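Long-range contacts in thymidylate synthase (Enterobacteria phage T4, PDB 1TIS), which catalyses the reductive methylation of dUMP to dTMP with 5,10-methylenetetrahydrofolate as carbon and hydride donor, working as a homodimer in dTTP biosynthesis: residues 171-176 against 209-214; 137-142 against 159-164; 175-180 against 215-220; 40-45 against 191-196. All blocks are in the same frame, centred on the assembly; numbering follows the deposited sequence.

Interaction 1. Residues 171-176 against 209-214; sequences LQWYQR and LIFSGG. With PO4 (phosphate ion), chain B.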
# COMPACT_ATOMS: atom_id res chain seq x y z
N LEU A 171 4.72 8.10 -8.99
CA LEU A 171 3.92 8.02 -7.79
C LEU A 171 3.15 6.72 -7.83
O LEU A 171 2.75 6.28 -8.91
CB LEU A 171 2.89 9.16 -7.69
CG LEU A 171 2.05 9.22 -6.38
CD1 LEU A 171 1.68 10.66 -6.15
CD2 LEU A 171 0.79 8.38 -6.43
N GLN A 172 2.85 6.10 -6.70
CA GLN A 172 2.03 4.89 -6.66
C GLN A 172 1.05 4.90 -5.48
O GLN A 172 1.46 4.97 -4.33
CB GLN A 172 2.95 3.66 -6.59
CG GLN A 172 2.16 2.43 -6.23
CD GLN A 172 3.00 1.21 -6.25
OE1 GLN A 172 2.61 0.29 -6.95
NE2 GLN A 172 4.13 1.10 -5.60
N TRP A 173 -0.23 4.78 -5.70
CA TRP A 173 -1.19 4.80 -4.62
C TRP A 173 -1.66 3.41 -4.32
O TRP A 173 -1.55 2.49 -5.16
CB TRP A 173 -2.45 5.67 -4.93
CG TRP A 173 -2.88 5.85 -6.38
CD1 TRP A 173 -2.04 6.17 -7.44
CD2 TRP A 173 -4.14 5.64 -6.81
NE1 TRP A 173 -2.76 6.15 -8.53
CE2 TRP A 173 -4.02 5.83 -8.19
CE3 TRP A 173 -5.30 5.31 -6.18
CZ2 TRP A 173 -5.08 5.70 -9.03
CZ3 TRP A 173 -6.38 5.18 -7.02
CH2 TRP A 173 -6.27 5.36 -8.41
N TYR A 174 -2.14 3.25 -3.11
CA TYR A 174 -2.83 2.00 -2.79
C TYR A 174 -4.27 2.43 -2.46
O TYR A 174 -4.48 3.43 -1.76
CB TYR A 174 -2.15 1.34 -1.62
CG TYR A 174 -2.74 -0.00 -1.29
CD1 TYR A 174 -3.96 -0.09 -0.64
CD2 TYR A 174 -2.02 -1.12 -1.63
CE1 TYR A 174 -4.49 -1.32 -0.32
CE2 TYR A 174 -2.53 -2.35 -1.30
CZ TYR A 174 -3.75 -2.43 -0.66
OH TYR A 174 -4.22 -3.65 -0.32
N GLN A 175 -5.27 1.76 -2.99
CA GLN A 175 -6.65 2.13 -2.73
C GLN A 175 -7.32 0.88 -2.18
O GLN A 175 -7.19 -0.21 -2.74
CB GLN A 175 -7.33 2.57 -4.00
CG GLN A 175 -8.78 2.93 -3.83
CD GLN A 175 -9.05 4.35 -4.23
OE1 GLN A 175 -9.29 5.22 -3.39
NE2 GLN A 175 -8.98 4.73 -5.49
N ARG A 176 -8.02 1.06 -1.08
CA ARG A 176 -8.70 0.00 -0.37
C ARG A 176 -9.84 -0.62 -1.15
O ARG A 176 -9.92 -1.86 -1.24
CB ARG A 176 -9.25 0.56 0.92
CG ARG A 176 -9.62 -0.52 1.90
CD ARG A 176 -10.33 0.11 3.04
NE ARG A 176 -11.57 0.77 2.71
CZ ARG A 176 -11.71 2.04 3.05
NH1 ARG A 176 -10.73 2.70 3.68
NH2 ARG A 176 -12.84 2.67 2.77
N LEU A 209 2.91 6.49 -13.54
CA LEU A 209 1.87 6.50 -12.53
C LEU A 209 1.47 5.06 -12.30
O LEU A 209 1.03 4.48 -13.28
CB LEU A 209 0.69 7.32 -13.01
CG LEU A 209 -0.42 7.61 -12.04
CD1 LEU A 209 0.04 8.51 -10.90
CD2 LEU A 209 -1.54 8.27 -12.83
N ILE A 210 1.56 4.46 -11.11
CA ILE A 210 1.24 3.05 -10.86
C ILE A 210 0.15 3.00 -9.83
O ILE A 210 0.15 3.82 -8.93
CB ILE A 210 2.44 2.31 -10.30
CG1 ILE A 210 3.70 2.62 -11.06
CG2 ILE A 210 2.20 0.84 -10.47
CD1 ILE A 210 4.87 2.04 -10.24
N PHE A 211 -0.75 2.05 -9.84
CA PHE A 211 -1.89 2.05 -8.92
C PHE A 211 -2.03 0.66 -8.34
O PHE A 211 -2.15 -0.27 -9.17
CB PHE A 211 -3.19 2.43 -9.66
CG PHE A 211 -4.49 1.81 -9.16
CD1 PHE A 211 -5.07 2.23 -7.99
CD2 PHE A 211 -5.07 0.80 -9.88
CE1 PHE A 211 -6.24 1.64 -7.54
CE2 PHE A 211 -6.24 0.21 -9.44
CZ PHE A 211 -6.83 0.63 -8.27
N SER A 212 -2.10 0.52 -7.01
CA SER A 212 -2.25 -0.79 -6.43
C SER A 212 -3.67 -0.91 -5.92
O SER A 212 -4.20 0.00 -5.27
CB SER A 212 -1.25 -0.95 -5.33
OG SER A 212 0.08 -0.71 -5.80
N GLY A 213 -4.33 -2.02 -6.19
CA GLY A 213 -5.72 -2.13 -5.83
C GLY A 213 -5.96 -3.20 -4.79
O GLY A 213 -5.26 -4.22 -4.69
N GLY A 214 -6.96 -2.85 -4.02
CA GLY A 214 -7.47 -3.77 -3.05
C GLY A 214 -8.75 -4.35 -3.63
O GLY A 214 -8.74 -5.11 -4.61
P PO4 B . -15.90 1.21 1.85
O1 PO4 B . -17.44 1.23 2.30
O2 PO4 B . -15.90 0.77 0.42
O3 PO4 B . -15.29 0.23 2.79
O4 PO4 B . -15.55 2.63 2.05
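Strands 171-175 and 209-213 run parallel as sheet neighbours, their axes 4.7 Å apart and 17° off exact alignment. Residue pairs match from Leu171 with Leu209 to Gln175 with Gly213. The chains are joined by backbone bonds at every second residue, of which Ser212 N to Trp173 O (2.8 Å) lies nearly along the C=O axis; the bond from Trp173 N to Ile210 O, at 3.4 Å, is weak. Packing is densest on the face of Trp173 and Phe211. There Phe211 CD1 lies over one indole face, near its rim, 3.4 Å from Trp173 CZ3. The rings are inclined at 45°, neither stacked nor edge-to-face, while Phe211 CB makes a CH-pi contact over the five-membered ring of Trp173. Gln175 CB closes in at the in-plane edge of the Phe211 ring, and Gln175 NE2 goes on to hydrogen-bond Asn187. On the other face, Gln172 extends with CG anti to its backbone N (chi1 167°), so that OE1 reaches Ile210 CG2 at 3.6 Å and NE2 hydrogen-bonds Gly213 O of the second subunit. The pairing loosens where both chains turn a corner. Gly214 N still makes a weak bond to Gln175 O, but Arg176 points away from the other strand, and its bent chain brings NH2 to O4 of a phosphate ion at 2.8 Å. Parallel strands linked by helix 184-202, one face under that helix and the other against the second subunit, form the beta-alpha-beta unit of the thymidylate synthase fold and its back-to-back dimer sheets.

Interaction 2. Residues 137-142 against 159-164; sequences RQIVSA and FYQFNV. With PO4 (phosphate ion), chain C.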
# COMPACT_ATOMS: atom_id res chain seq x y z
N ARG A 137 12.10 6.09 1.61
CA ARG A 137 11.08 6.45 2.59
C ARG A 137 10.21 7.63 2.15
O ARG A 137 9.84 8.44 3.01
CB ARG A 137 11.83 6.75 3.92
CG ARG A 137 12.64 5.57 4.42
CD ARG A 137 13.93 5.79 5.23
NE ARG A 137 14.56 4.47 5.44
CZ ARG A 137 15.71 4.19 6.09
NH1 ARG A 137 16.48 5.13 6.68
NH2 ARG A 137 16.08 2.91 6.18
N GLN A 138 9.79 7.88 0.90
CA GLN A 138 9.12 9.16 0.63
C GLN A 138 7.67 8.94 0.27
O GLN A 138 7.20 9.15 -0.85
CB GLN A 138 9.91 9.91 -0.48
CG GLN A 138 10.47 9.20 -1.73
CD GLN A 138 11.46 10.03 -2.56
OE1 GLN A 138 11.75 11.18 -2.23
NE2 GLN A 138 12.06 9.56 -3.66
N ILE A 139 7.05 8.57 1.39
CA ILE A 139 5.70 7.97 1.53
C ILE A 139 4.64 8.86 2.19
O ILE A 139 5.07 9.54 3.13
CB ILE A 139 5.86 6.67 2.37
CG1 ILE A 139 6.93 5.80 1.79
CG2 ILE A 139 4.56 5.90 2.42
CD1 ILE A 139 6.96 4.43 2.45
N VAL A 140 3.34 9.01 1.86
CA VAL A 140 2.47 9.74 2.79
C VAL A 140 1.21 8.92 3.02
O VAL A 140 0.36 8.64 2.19
CB VAL A 140 2.12 11.26 2.32
CG1 VAL A 140 3.10 11.71 1.29
CG2 VAL A 140 0.72 11.46 1.79
N SER A 141 1.15 8.37 4.21
CA SER A 141 0.07 7.53 4.66
C SER A 141 -1.04 8.47 5.04
O SER A 141 -0.76 9.54 5.60
CB SER A 141 0.53 6.75 5.87
OG SER A 141 -0.50 5.99 6.49
N ALA A 142 -2.28 8.09 4.77
CA ALA A 142 -3.42 8.90 5.16
C ALA A 142 -4.24 8.11 6.19
O ALA A 142 -5.01 8.66 6.97
CB ALA A 142 -4.31 9.20 3.96
N PHE A 159 -2.43 5.59 0.78
CA PHE A 159 -1.00 5.44 0.85
C PHE A 159 -0.41 5.89 -0.45
O PHE A 159 -1.18 5.92 -1.42
CB PHE A 159 -0.81 4.01 1.05
CG PHE A 159 0.25 3.68 2.02
CD1 PHE A 159 0.15 4.17 3.31
CD2 PHE A 159 1.27 2.88 1.60
CE1 PHE A 159 1.11 3.83 4.23
CE2 PHE A 159 2.24 2.55 2.52
CZ PHE A 159 2.15 3.02 3.82
N TYR A 160 0.89 6.23 -0.50
CA TYR A 160 1.62 6.43 -1.76
C TYR A 160 3.10 6.64 -1.56
O TYR A 160 3.54 7.14 -0.52
CB TYR A 160 1.13 7.61 -2.65
CG TYR A 160 0.86 9.02 -2.18
CD1 TYR A 160 1.92 9.91 -2.12
CD2 TYR A 160 -0.43 9.46 -1.91
CE1 TYR A 160 1.71 11.23 -1.82
CE2 TYR A 160 -0.65 10.80 -1.61
CZ TYR A 160 0.43 11.67 -1.56
OH TYR A 160 0.26 12.99 -1.21
N GLN A 161 3.83 6.14 -2.54
CA GLN A 161 5.28 6.08 -2.54
C GLN A 161 5.68 6.90 -3.76
O GLN A 161 5.00 6.84 -4.79
CB GLN A 161 5.70 4.62 -2.74
CG GLN A 161 6.57 3.85 -1.77
CD GLN A 161 8.04 4.18 -1.88
OE1 GLN A 161 8.44 5.30 -2.20
NE2 GLN A 161 8.94 3.24 -1.64
N PHE A 162 6.75 7.66 -3.68
CA PHE A 162 7.30 8.36 -4.84
C PHE A 162 8.64 7.72 -5.09
O PHE A 162 9.32 7.33 -4.14
CB PHE A 162 7.65 9.81 -4.63
CG PHE A 162 6.53 10.81 -4.52
CD1 PHE A 162 5.80 11.19 -5.65
CD2 PHE A 162 6.28 11.39 -3.30
CE1 PHE A 162 4.80 12.15 -5.56
CE2 PHE A 162 5.28 12.34 -3.24
CZ PHE A 162 4.54 12.74 -4.35
N ASN A 163 9.08 7.68 -6.34
CA ASN A 163 10.37 7.10 -6.75
C ASN A 163 10.97 8.12 -7.69
O ASN A 163 10.23 8.73 -8.48
CB ASN A 163 10.18 5.82 -7.53
CG ASN A 163 11.15 4.72 -7.19
OD1 ASN A 163 11.02 4.05 -6.16
ND2 ASN A 163 12.11 4.39 -8.04
N VAL A 164 12.26 8.39 -7.63
CA VAL A 164 12.92 9.32 -8.55
C VAL A 164 13.79 8.52 -9.54
O VAL A 164 14.70 7.80 -9.09
CB VAL A 164 13.75 10.31 -7.69
CG1 VAL A 164 14.35 11.36 -8.60
CG2 VAL A 164 12.88 10.96 -6.62
P PO4 C . 15.66 1.59 3.15
O1 PO4 C . 17.16 2.04 3.51
O2 PO4 C . 15.78 0.61 2.04
O3 PO4 C . 15.02 2.88 2.76
O4 PO4 C . 15.24 1.02 4.43
O HOH W 1 13.45 7.61 -5.04
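Segment 137-142 runs almost antiparallel to strand 159-164, the end-to-end directions of the touching parts lying 170° apart, and two backbone hydrogen bonds, one to each side of Ile139, join them. Val140 N donates to Tyr160 O at 3.0 Å, in the carbonyl plane; Phe162 N approaches Gln138 O from above the carbonyl plane. Beside these bonds, Val140 and Tyr160 run alongside each other in the same direction, with Val140 CG2 over one ring face, 3.8 Å from its centroid. Tyr160 also touches Ile122 of helix 121-131. Ile139 and Phe159 meet at a slant on the opposite flank: Ile139 CG2 stands over one face of the phenyl ring, 4.2 Å from the centroid, and Ser141 OG lies at its edge. The Phe159 ring stacks on Phe159 of the second subunit. Gln138 has CG between its backbone N and carbonyl carbon (chi1 43°) and is extended beyond, crossing Val164 at about a right angle with NE2 3.4 Å from Val164 CG2. One water accepts from Val164 N and, weakly, from Gln138 NE2. Arg137, next to the contact, turns away from the strand, and its NH2 donates to O4 of a phosphate ion at 2.7 Å. Since Arg176 of the second subunit binds the same ion, a contact of two backbone bonds and two CH-pi touches adjoins a shared anion site, consistent with the dUMP-binding role inferred for Arg137.

Interaction 3. Residues 175-180 against 215-220; sequences QRSVDV and NTHIYM. With PO4 (phosphate ion), chain B.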
# COMPACT_ATOMS: atom_id res chain seq x y z
N GLN A 175 -5.27 1.76 -2.99
CA GLN A 175 -6.65 2.13 -2.73
C GLN A 175 -7.32 0.88 -2.18
O GLN A 175 -7.19 -0.21 -2.74
CB GLN A 175 -7.33 2.57 -4.00
CG GLN A 175 -8.78 2.93 -3.83
CD GLN A 175 -9.05 4.35 -4.23
OE1 GLN A 175 -9.29 5.22 -3.39
NE2 GLN A 175 -8.98 4.73 -5.49
N ARG A 176 -8.02 1.06 -1.08
CA ARG A 176 -8.70 0.00 -0.37
C ARG A 176 -9.84 -0.62 -1.15
O ARG A 176 -9.92 -1.86 -1.24
CB ARG A 176 -9.25 0.56 0.92
CG ARG A 176 -9.62 -0.52 1.90
CD ARG A 176 -10.33 0.11 3.04
NE ARG A 176 -11.57 0.77 2.71
CZ ARG A 176 -11.71 2.04 3.05
NH1 ARG A 176 -10.73 2.70 3.68
NH2 ARG A 176 -12.84 2.67 2.77
N SER A 177 -10.78 0.18 -1.66
CA SER A 177 -11.89 -0.35 -2.44
C SER A 177 -12.04 0.63 -3.60
O SER A 177 -11.84 1.84 -3.39
CB SER A 177 -13.18 -0.40 -1.59
OG SER A 177 -14.02 -1.54 -1.86
N VAL A 178 -12.29 0.15 -4.82
CA VAL A 178 -12.48 1.07 -5.92
C VAL A 178 -13.72 0.74 -6.68
O VAL A 178 -14.09 -0.43 -6.80
CB VAL A 178 -11.39 1.04 -6.99
CG1 VAL A 178 -11.06 2.52 -7.14
CG2 VAL A 178 -10.18 0.15 -6.69
N ASP A 179 -14.42 1.74 -7.19
CA ASP A 179 -15.58 1.51 -8.02
C ASP A 179 -15.07 1.72 -9.43
O ASP A 179 -15.15 2.85 -9.90
CB ASP A 179 -16.69 2.54 -7.68
CG ASP A 179 -18.02 2.35 -8.44
OD1 ASP A 179 -18.01 1.76 -9.53
OD2 ASP A 179 -19.05 2.80 -7.92
N VAL A 180 -14.57 0.73 -10.15
CA VAL A 180 -14.03 0.99 -11.49
C VAL A 180 -14.99 1.70 -12.41
O VAL A 180 -14.55 2.60 -13.09
CB VAL A 180 -13.63 -0.26 -12.20
CG1 VAL A 180 -12.77 0.10 -13.35
CG2 VAL A 180 -12.77 -1.12 -11.33
N ASN A 215 -9.90 -4.02 -3.07
CA ASN A 215 -11.10 -4.56 -3.66
C ASN A 215 -11.65 -3.71 -4.80
O ASN A 215 -12.49 -2.81 -4.62
CB ASN A 215 -12.13 -4.69 -2.60
CG ASN A 215 -13.21 -5.64 -3.00
OD1 ASN A 215 -13.35 -6.72 -2.43
ND2 ASN A 215 -14.05 -5.30 -3.96
N THR A 216 -11.14 -4.05 -5.98
CA THR A 216 -11.59 -3.53 -7.28
C THR A 216 -12.93 -4.21 -7.62
O THR A 216 -13.08 -5.43 -7.76
CB THR A 216 -10.50 -3.84 -8.33
OG1 THR A 216 -9.36 -3.05 -8.00
CG2 THR A 216 -10.93 -3.53 -9.74
N HIS A 217 -13.95 -3.40 -7.72
CA HIS A 217 -15.25 -3.95 -7.90
C HIS A 217 -16.07 -3.13 -8.89
O HIS A 217 -15.85 -1.92 -9.06
CB HIS A 217 -15.84 -3.99 -6.49
CG HIS A 217 -16.06 -2.71 -5.68
ND1 HIS A 217 -16.56 -1.51 -5.99
CD2 HIS A 217 -15.77 -2.66 -4.34
CE1 HIS A 217 -16.60 -0.76 -4.91
NE2 HIS A 217 -16.11 -1.48 -3.93
N ILE A 218 -17.02 -3.81 -9.54
CA ILE A 218 -17.97 -3.24 -10.47
C ILE A 218 -19.30 -3.60 -9.82
O ILE A 218 -19.47 -4.76 -9.46
CB ILE A 218 -17.85 -3.92 -11.81
CG1 ILE A 218 -16.46 -3.82 -12.41
CG2 ILE A 218 -18.89 -3.28 -12.71
CD1 ILE A 218 -16.38 -4.62 -13.72
N TYR A 219 -20.26 -2.68 -9.68
CA TYR A 219 -21.52 -3.00 -8.97
C TYR A 219 -22.46 -3.73 -9.90
O TYR A 219 -22.41 -3.46 -11.11
CB TYR A 219 -22.26 -1.74 -8.46
CG TYR A 219 -21.62 -1.07 -7.23
CD1 TYR A 219 -21.51 -1.77 -6.04
CD2 TYR A 219 -21.09 0.20 -7.33
CE1 TYR A 219 -20.87 -1.21 -4.96
CE2 TYR A 219 -20.46 0.76 -6.24
CZ TYR A 219 -20.34 0.05 -5.07
OH TYR A 219 -19.62 0.60 -4.01
N MET A 220 -23.36 -4.60 -9.41
CA MET A 220 -24.26 -5.32 -10.30
C MET A 220 -25.43 -4.50 -10.90
O MET A 220 -26.48 -5.03 -11.30
CB MET A 220 -24.77 -6.54 -9.53
CG MET A 220 -23.83 -7.76 -9.67
SD MET A 220 -24.01 -9.16 -8.50
CE MET A 220 -25.69 -9.71 -8.70
P PO4 B . -15.90 1.21 1.85
O1 PO4 B . -17.44 1.23 2.30
O2 PO4 B . -15.90 0.77 0.42
O3 PO4 B . -15.29 0.23 2.79
O4 PO4 B . -15.55 2.63 2.05
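Beyond the corner in each chain, the parallel strands 168-179 and 205-219 pair again, and this stretch carries most of the probable dUMP site, inferred from related enzymes. Asn215 N donates to Arg176 O at 2.8 Å, and Val178 N returns a bond to Asn215 O; both donors sit above the carbonyl planes. Farther along, His217 N binds Val178 O in its plane at 3.1 Å, and Val180 N binds His217 O nearly along the C=O axis. One face is polar, formed by Ser177 and Asp179 with Asn215 and His217. The imidazole, with CG between the backbone N and carbonyl carbon (chi1 62°), folds back so that one ring face covers Val178 O, and its NE2 lies 2.9 Å from Ser177 OG. Asp179 has CG anti to its backbone N; its OD2 meets the edge of the Tyr219 ring, 3.0 Å from CE2, with carboxylate and ring planes 86° apart. Its other oxygen, OD1, is bonded to Leu182 N. Val178 and Thr216 take the opposite face, Val178 CG2 by Thr216 OG1, which bonds Ser32; just past the strand Val180 CG2 meets Thr216 CG2 at 3.4 Å beneath helix 3-12. Asp179 OD1 and His217 ND1 are 5.0 Å apart, near enough that the carboxylate might favour a protonated imidazole. Backbone pairing therefore fixes a row of polar groups on one surface, probably for gripping nucleotide and, at Asp179, folate.

Interaction 4. Residues 40-45 against 191-196; sequences KGFPAV and YATLVH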
# COMPACT_ATOMS: atom_id res chain seq x y z
N LYS A 40 3.88 9.68 -22.39
CA LYS A 40 3.12 9.42 -23.58
C LYS A 40 1.68 9.94 -23.43
O LYS A 40 0.71 9.32 -23.91
CB LYS A 40 3.20 7.92 -23.84
CG LYS A 40 3.86 7.74 -25.20
CD LYS A 40 2.93 8.31 -26.29
CE LYS A 40 3.65 8.76 -27.56
NZ LYS A 40 4.42 9.97 -27.34
N GLY A 41 1.53 11.09 -22.77
CA GLY A 41 0.24 11.73 -22.67
C GLY A 41 -0.36 11.68 -21.28
O GLY A 41 0.06 10.94 -20.38
N PHE A 42 -1.40 12.50 -21.12
CA PHE A 42 -2.06 12.61 -19.84
C PHE A 42 -3.10 11.52 -19.66
O PHE A 42 -4.17 11.66 -20.25
CB PHE A 42 -2.68 14.00 -19.79
CG PHE A 42 -3.48 14.35 -18.57
CD1 PHE A 42 -2.84 14.67 -17.39
CD2 PHE A 42 -4.85 14.35 -18.66
CE1 PHE A 42 -3.58 15.00 -16.28
CE2 PHE A 42 -5.59 14.68 -17.56
CZ PHE A 42 -4.96 15.00 -16.38
N PRO A 43 -2.96 10.47 -18.85
CA PRO A 43 -3.84 9.32 -18.91
C PRO A 43 -5.31 9.57 -18.61
O PRO A 43 -6.07 8.63 -18.86
CB PRO A 43 -3.19 8.37 -17.95
CG PRO A 43 -2.77 9.28 -16.82
CD PRO A 43 -2.16 10.43 -17.63
N ALA A 44 -5.83 10.72 -18.15
CA ALA A 44 -7.24 10.78 -17.72
C ALA A 44 -8.29 10.58 -18.79
O ALA A 44 -8.70 11.42 -19.60
CB ALA A 44 -7.60 12.09 -17.05
N VAL A 45 -8.70 9.33 -18.70
CA VAL A 45 -9.68 8.71 -19.56
C VAL A 45 -11.01 9.45 -19.35
O VAL A 45 -11.51 9.58 -18.23
CB VAL A 45 -9.82 7.19 -19.19
CG1 VAL A 45 -10.23 6.49 -20.49
CG2 VAL A 45 -8.55 6.53 -18.63
N TYR A 191 -4.11 11.75 -8.77
CA TYR A 191 -2.67 11.63 -8.59
C TYR A 191 -1.89 11.98 -9.86
O TYR A 191 -0.75 12.43 -9.74
CB TYR A 191 -2.33 10.23 -8.14
CG TYR A 191 -2.74 9.96 -6.71
CD1 TYR A 191 -2.05 10.50 -5.64
CD2 TYR A 191 -3.85 9.19 -6.46
CE1 TYR A 191 -2.48 10.27 -4.33
CE2 TYR A 191 -4.28 8.96 -5.16
CZ TYR A 191 -3.60 9.49 -4.09
OH TYR A 191 -4.09 9.27 -2.82
N ALA A 192 -2.42 11.83 -11.09
CA ALA A 192 -1.78 12.29 -12.33
C ALA A 192 -1.43 13.78 -12.22
O ALA A 192 -0.31 14.20 -12.55
CB ALA A 192 -2.72 12.14 -13.49
N THR A 193 -2.40 14.58 -11.73
CA THR A 193 -2.19 15.99 -11.47
C THR A 193 -1.21 16.02 -10.31
O THR A 193 -0.19 16.69 -10.52
CB THR A 193 -3.52 16.68 -11.12
OG1 THR A 193 -4.45 16.32 -12.13
CG2 THR A 193 -3.44 18.20 -11.14
N LEU A 194 -1.33 15.32 -9.16
CA LEU A 194 -0.28 15.36 -8.11
C LEU A 194 1.14 15.04 -8.56
O LEU A 194 2.09 15.65 -8.04
CB LEU A 194 -0.54 14.40 -6.95
CG LEU A 194 -0.72 14.88 -5.48
CD1 LEU A 194 0.08 13.96 -4.59
CD2 LEU A 194 -0.22 16.30 -5.25
N VAL A 195 1.41 14.15 -9.52
CA VAL A 195 2.80 13.94 -9.93
C VAL A 195 3.16 15.11 -10.83
O VAL A 195 4.34 15.40 -11.00
CB VAL A 195 2.93 12.58 -10.62
CG1 VAL A 195 2.08 12.55 -11.83
CG2 VAL A 195 4.36 12.32 -11.09
N HIS A 196 2.22 15.82 -11.42
CA HIS A 196 2.56 17.03 -12.17
C HIS A 196 3.01 18.20 -11.30
O HIS A 196 4.07 18.81 -11.50
CB HIS A 196 1.36 17.49 -13.00
CG HIS A 196 1.40 16.80 -14.33
ND1 HIS A 196 1.04 15.56 -14.59
CD2 HIS A 196 1.89 17.37 -15.48
CE1 HIS A 196 1.30 15.35 -15.84
NE2 HIS A 196 1.81 16.43 -16.37
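Segment 40-45 is a loop between strand 33-37 and helix 53-64, and it meets one side of helix 184-202 over a small area, 146 Å² in all. Lys40 lies at the exposed start, well clear of the helix. Gly41 follows at phi 109°, where a CB would crowd the carbonyl O of Lys40. Phe42 then does most of the touching. Its CG is anti to the backbone N (chi1 178°), which carries the ring out to the helix, where CE1 lies 4.1 Å from Ala192 CB. Two further helix groups come to the edge of this ring near its plane: Thr193 OG1, 4.4 Å from Phe42 CE1, and His196 CE1, 4.5 Å from Phe42 CD1. The imidazole is held by its own helix, because His196 ND1 donates to Ala192 O at 2.8 Å, nearly straight at 162° and with the oxygen close to the ring plane. That carbonyl also receives His196 N, so two bonds grip it. Thr193 OG1 is likewise engaged, with Ala189 O. Pro43 adds a second apolar touch, its CG 4.4 Å from Ala192 CB. The CA atoms of Pro43 and Ala192 are the nearest CA pair of the two segments, 7.5 Å apart. Ala44 and Val45 continue along the helix, against Ala189 and Ile188 respectively. The contact is thus one of van der Waals touches only. Because Tyr191 and Leu194 of the same helix reach strand 168-179, the arrangement is that of a central helix buried between sheet and overlying loop, as in the alpha/beta core of thymidylate synthase.

Interactions 1 and 3 are successive parts of one parallel pairing, strand 168-179 with strand 205-219; they share Gln175 and Arg176, and their centres lie 13 Å apart. Interaction 2, which closes earlier in the chain, joins the same sheet through strand 157-164, the antiparallel neighbour of 168-179, and Gln172 N probably hydrogen-bonds Gln161 O between them. Interaction 4 spans the longest sequence gap; its helix 184-202 connects the two parallel strands, and Tyr191 packs on both Trp173 and Tyr160. Interactions 2 and 3 are about 22 Å apart between centres within a subunit, yet dimerisation brings Arg137 and Arg176 of different subunits to one phosphate, consistent with a nucleotide site shared between subunits.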